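Local coordinates for deoxycytidylate deaminase (Cyanophage S-TIM5, PDB 4P9C), which deaminates dCMP to dUMP at a zinc-dependent active site of the cytidine and deoxycytidylate deaminase family, at the interface of chains A and B and the interface of chains A and C. Coordinates in Å, arbitrary orientation; residue numbers count along the deposited sequence, not the author numbering. Chains: chain A/B/C, Deoxycytidylate deaminase.

Contact 1: the interface of chains A and B. Residues chain A 76, 79-80, 84-86; chain B 79-80.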
loop_
_atom_site.group_PDB
_atom_site.type_symbol
_atom_site.label_atom_id
_atom_site.label_comp_id
_atom_site.label_asym_id
_atom_site.label_seq_id
_atom_site.Cartn_x
_atom_site.Cartn_y
_atom_site.Cartn_z
ATOM N N LEU A 76 9.036 4.038 16.102
ATOM C CA LEU A 76 7.628 4.405 16.052
ATOM C C LEU A 76 7.389 5.410 14.927
ATOM O O LEU A 76 6.462 5.255 14.130
ATOM C CB LEU A 76 7.214 5.012 17.398
ATOM C CG LEU A 76 5.807 4.802 17.981
ATOM C CD1 LEU A 76 4.725 5.534 17.185
ATOM C CD2 LEU A 76 5.464 3.315 18.126
ATOM N N MET A 79 7.737 3.924 11.546
ATOM C CA MET A 79 6.546 3.171 11.170
ATOM C C MET A 79 5.418 4.076 10.684
ATOM O O MET A 79 4.590 3.659 9.872
ATOM C CB MET A 79 6.076 2.270 12.316
ATOM C CG MET A 79 6.959 1.042 12.543
ATOM S SD MET A 79 7.242 0.043 11.062
ATOM C CE MET A 79 5.588 -0.560 10.714
ATOM N N ALA A 80 5.390 5.310 11.181
ATOM C CA ALA A 80 4.438 6.314 10.708
ATOM C C ALA A 80 4.797 6.787 9.297
ATOM O O ALA A 80 3.918 7.174 8.525
ATOM C CB ALA A 80 4.380 7.486 11.671
ATOM N N GLU A 84 3.652 0.203 5.924
ATOM C CA GLU A 84 3.250 -0.991 6.665
ATOM C C GLU A 84 2.756 -0.608 8.059
ATOM O O GLU A 84 3.158 0.419 8.616
ATOM C CB GLU A 84 4.406 -1.996 6.751
ATOM C CG GLU A 84 3.990 -3.443 7.061
ATOM C CD GLU A 84 3.422 -4.186 5.857
ATOM O OE1 GLU A 84 3.978 -4.052 4.745
ATOM O OE2 GLU A 84 2.424 -4.920 6.031
ATOM N N SER A 85 1.871 -1.436 8.608
ATOM C CA SER A 85 1.264 -1.178 9.901
ATOM C C SER A 85 2.095 -1.821 11.004
ATOM O O SER A 85 2.568 -2.951 10.859
ATOM C CB SER A 85 -0.162 -1.725 9.923
ATOM O OG SER A 85 -0.766 -1.541 11.191
ATOM N N ILE A 86 2.269 -1.095 12.104
ATOM C CA ILE A 86 2.999 -1.603 13.263
ATOM C C ILE A 86 2.109 -2.515 14.107
ATOM O O ILE A 86 2.583 -3.210 15.010
ATOM C CB ILE A 86 3.549 -0.440 14.133
ATOM C CG1 ILE A 86 4.665 -0.932 15.064
ATOM C CG2 ILE A 86 2.415 0.266 14.890
ATOM C CD1 ILE A 86 5.427 0.190 15.790
ATOM N N MET B 79 -0.874 6.848 12.935
ATOM C CA MET B 79 -0.123 6.849 11.681
ATOM C C MET B 79 0.812 5.641 11.543
ATOM O O MET B 79 1.070 5.177 10.432
ATOM C CB MET B 79 0.634 8.168 11.486
ATOM C CG MET B 79 -0.269 9.352 11.120
ATOM S SD MET B 79 -1.433 9.030 9.774
ATOM C CE MET B 79 -0.326 8.888 8.369
ATOM N N ALA B 80 1.305 5.130 12.673
ATOM C CA ALA B 80 2.116 3.913 12.678
ATOM C C ALA B 80 1.252 2.664 12.472
ATOM O O ALA B 80 1.685 1.698 11.838
ATOM C CB ALA B 80 2.915 3.809 13.970
#
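A:Ile86 holds the end of a partner helix through B:Ala80. The backbone N of A:Ile86 donates a hydrogen bond to the carbonyl O of B:Ala80 at 2.9 Å. The bond is fairly straight, 160° at the hydrogen, and the N sits 32° away from the carbonyl plane. In this zinc-dependent deaminase family the His-Ala-Glu motif lies at the start of helix 71-81. The contact uses the other end of that helix, in both chains.

The side chain of A:Ile86 spans the boundary. CB of A:Ile86 stands 3.6 Å from the O of B:Ala80. Here the side chain forks. The CG2 methyl of A:Ile86, placed between the backbone N and carbonyl carbon, turns to chain B and packs on the methyl CB of B:Ala80 at 3.7 Å. CG1 lies opposite the backbone N (chi1 -162°) and leads the chain back into its own subunit. There the tip CD1 of A:Ile86 rests against CG of A:Met79 at 3.7 Å and CD2 of A:Leu76 at 3.9 Å.

The methyl CB of B:Ala80 also meets CB of A:Met79, at 3.9 Å. CD1 of A:Leu76 borders the same methyl more loosely. Next to it the two helices pass each other at their alanines, CA of A:Ala80 to CA of B:Ala80 at 3.9 Å. Having only a methyl on each side probably allows the backbones to come this near. CB of A:Ala80 touches CB of B:Met79, at 3.8 Å. Both methionine chains bend at chi2 and chi3 and leave the contact beyond their CB atoms. The whole interface is two-fold, so the bond has a twin with the chains exchanged.

Contact 2: the interface of chains A and C. Residues chain A 19, 43; chain C 8, 11-12, 15, 39-40.
Three first torsions bring A:Phe19, A:His43 and C:Tyr12 together. CG of A:Phe19 lies opposite its carbonyl carbon (chi1 -79°), which sends the ring off helix 6-20 towards chain C. C:Tyr12 makes the same turn from the same helix of its own chain (chi1 -73°). The imidazole of A:His43 leaves strand 40-45 with CG between the backbone N and the carbonyl carbon (chi1 53°), and this lays it along the phenyl ring.

Within chain A the two rings form a layered pair. CG of A:His43 lies over one face of A:Phe19, towards the rim. In return CE1 of A:Phe19 sits above the centre of the imidazole.

The pair presents its ends to chain C. The side chains of A:Phe19 and C:Tyr12 cross at about a right angle. CE1 of C:Tyr12 lies at the edge of the phenyl ring, in its plane, 3.6 Å from CZ of A:Phe19. CE1 of C:Tyr12 is also 3.8 Å from CE1 of A:His43, so this single tyrosine carbon touches both rings. The hydroxyl OH of C:Tyr12 lies close to the imidazole rim of A:His43.

C:Ile40 approaches A:Phe19 from the opposite direction. The tip CD1 of C:Ile40 reaches CZ of A:Phe19 at 3.9 Å. On the helix side, OG1 of C:Thr15 comes to 4.0 Å from CE2 of A:Phe19. OG1 of C:Thr15 donates to the backbone O of C:Ala11 at 2.6 Å, which helps fix the rotation of the hydroxyl. C:Ile8 and C:Ala11 add looser borders to the phenyl ring.

A:His43 also belongs to a site that binds dCMP or dTTP, probably a regulatory one. The patch therefore helps join chains A and C, and may link nucleotide binding to their packing.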
loop_
_atom_site.group_PDB
_atom_site.type_symbol
_atom_site.label_atom_id
_atom_site.label_comp_id
_atom_site.label_asym_id
_atom_site.label_seq_id
_atom_site.Cartn_x
_atom_site.Cartn_y
_atom_site.Cartn_z
ATOM N N PHE A 19 22.408 -2.390 15.164
ATOM C CA PHE A 19 21.951 -1.024 14.888
ATOM C C PHE A 19 22.143 -0.061 16.054
ATOM O O PHE A 19 22.163 1.156 15.856
ATOM C CB PHE A 19 20.494 -1.012 14.416
ATOM C CG PHE A 19 20.334 -1.380 12.974
ATOM C CD1 PHE A 19 20.493 -0.423 11.975
ATOM C CD2 PHE A 19 20.046 -2.691 12.612
ATOM C CE1 PHE A 19 20.355 -0.765 10.634
ATOM C CE2 PHE A 19 19.907 -3.043 11.273
ATOM C CZ PHE A 19 20.061 -2.078 10.284
ATOM N N HIS A 43 14.104 0.016 11.889
ATOM C CA HIS A 43 15.244 -0.069 12.781
ATOM C C HIS A 43 15.625 1.295 13.323
ATOM O O HIS A 43 16.072 2.140 12.616
ATOM C CB HIS A 43 16.434 -0.735 12.115
ATOM C CG HIS A 43 16.830 -0.133 10.817
ATOM N ND1 HIS A 43 16.742 -0.816 9.638
ATOM C CD2 HIS A 43 17.328 1.075 10.507
ATOM C CE1 HIS A 43 17.167 -0.056 8.655
ATOM N NE2 HIS A 43 17.525 1.098 9.157
ATOM N N ILE C 8 26.661 2.375 8.829
ATOM C CA ILE C 8 25.391 1.838 8.342
ATOM C C ILE C 8 25.618 0.729 7.312
ATOM O O ILE C 8 24.954 -0.313 7.359
ATOM C CB ILE C 8 24.476 2.981 7.789
ATOM C CG1 ILE C 8 23.638 3.597 8.922
ATOM C CG2 ILE C 8 23.585 2.508 6.636
ATOM C CD1 ILE C 8 22.589 2.659 9.553
ATOM N N ALA C 11 26.681 -2.237 9.157
ATOM C CA ALA C 11 25.519 -2.750 9.890
ATOM C C ALA C 11 24.636 -3.651 9.027
ATOM O O ALA C 11 24.140 -4.676 9.502
ATOM C CB ALA C 11 24.704 -1.603 10.477
ATOM N N TYR C 12 24.444 -3.266 7.765
ATOM C CA TYR C 12 23.655 -4.072 6.843
ATOM C C TYR C 12 24.375 -5.357 6.447
ATOM O O TYR C 12 23.746 -6.414 6.340
ATOM C CB TYR C 12 23.270 -3.269 5.595
ATOM C CG TYR C 12 22.202 -2.221 5.835
ATOM C CD1 TYR C 12 21.010 -2.542 6.486
ATOM C CD2 TYR C 12 22.378 -0.913 5.390
ATOM C CE1 TYR C 12 20.023 -1.580 6.701
ATOM C CE2 TYR C 12 21.393 0.056 5.595
ATOM C CZ TYR C 12 20.220 -0.283 6.251
ATOM O OH TYR C 12 19.250 0.671 6.460
ATOM N N THR C 15 24.242 -7.815 9.219
ATOM C CA THR C 15 22.881 -8.377 9.258
ATOM C C THR C 15 22.715 -9.496 8.227
ATOM O O THR C 15 22.089 -10.522 8.515
ATOM C CB THR C 15 21.791 -7.292 9.051
ATOM O OG1 THR C 15 22.020 -6.196 9.946
ATOM C CG2 THR C 15 20.395 -7.856 9.309
ATOM N N SER C 39 15.412 0.673 5.290
ATOM C CA SER C 39 14.453 -0.372 5.652
ATOM C C SER C 39 14.853 -1.735 5.081
ATOM O O SER C 39 15.083 -1.865 3.876
ATOM C CB SER C 39 13.041 0.009 5.185
ATOM O OG SER C 39 12.069 -0.870 5.722
ATOM N N ILE C 40 14.934 -2.737 5.953
ATOM C CA ILE C 40 15.245 -4.104 5.533
ATOM C C ILE C 40 13.955 -4.790 5.078
ATOM O O ILE C 40 13.290 -5.487 5.850
ATOM C CB ILE C 40 15.973 -4.905 6.646
ATOM C CG1 ILE C 40 17.264 -4.187 7.063
ATOM C CG2 ILE C 40 16.278 -6.334 6.182
ATOM C CD1 ILE C 40 17.836 -4.648 8.398
#

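Contact 1 and contact 2 lie about 18 Å apart, measured between the centres of their C-alpha atoms. Chain A takes part in both but lends different residues. Contact 1 uses helix 71-81 and the segment after it; contact 2 uses helix 6-20 and strand 40-45. Each belongs to a two-fold interface, so one subunit can join two neighbours, which fits the six copies of the deposited assembly. The centre of contact 1 is about 10 Å from A:Glu72. Helix 71-81 carries A:Glu72 at its start and contact 1 near its end, so packing there might influence the active site; the structure alone does not show such coupling.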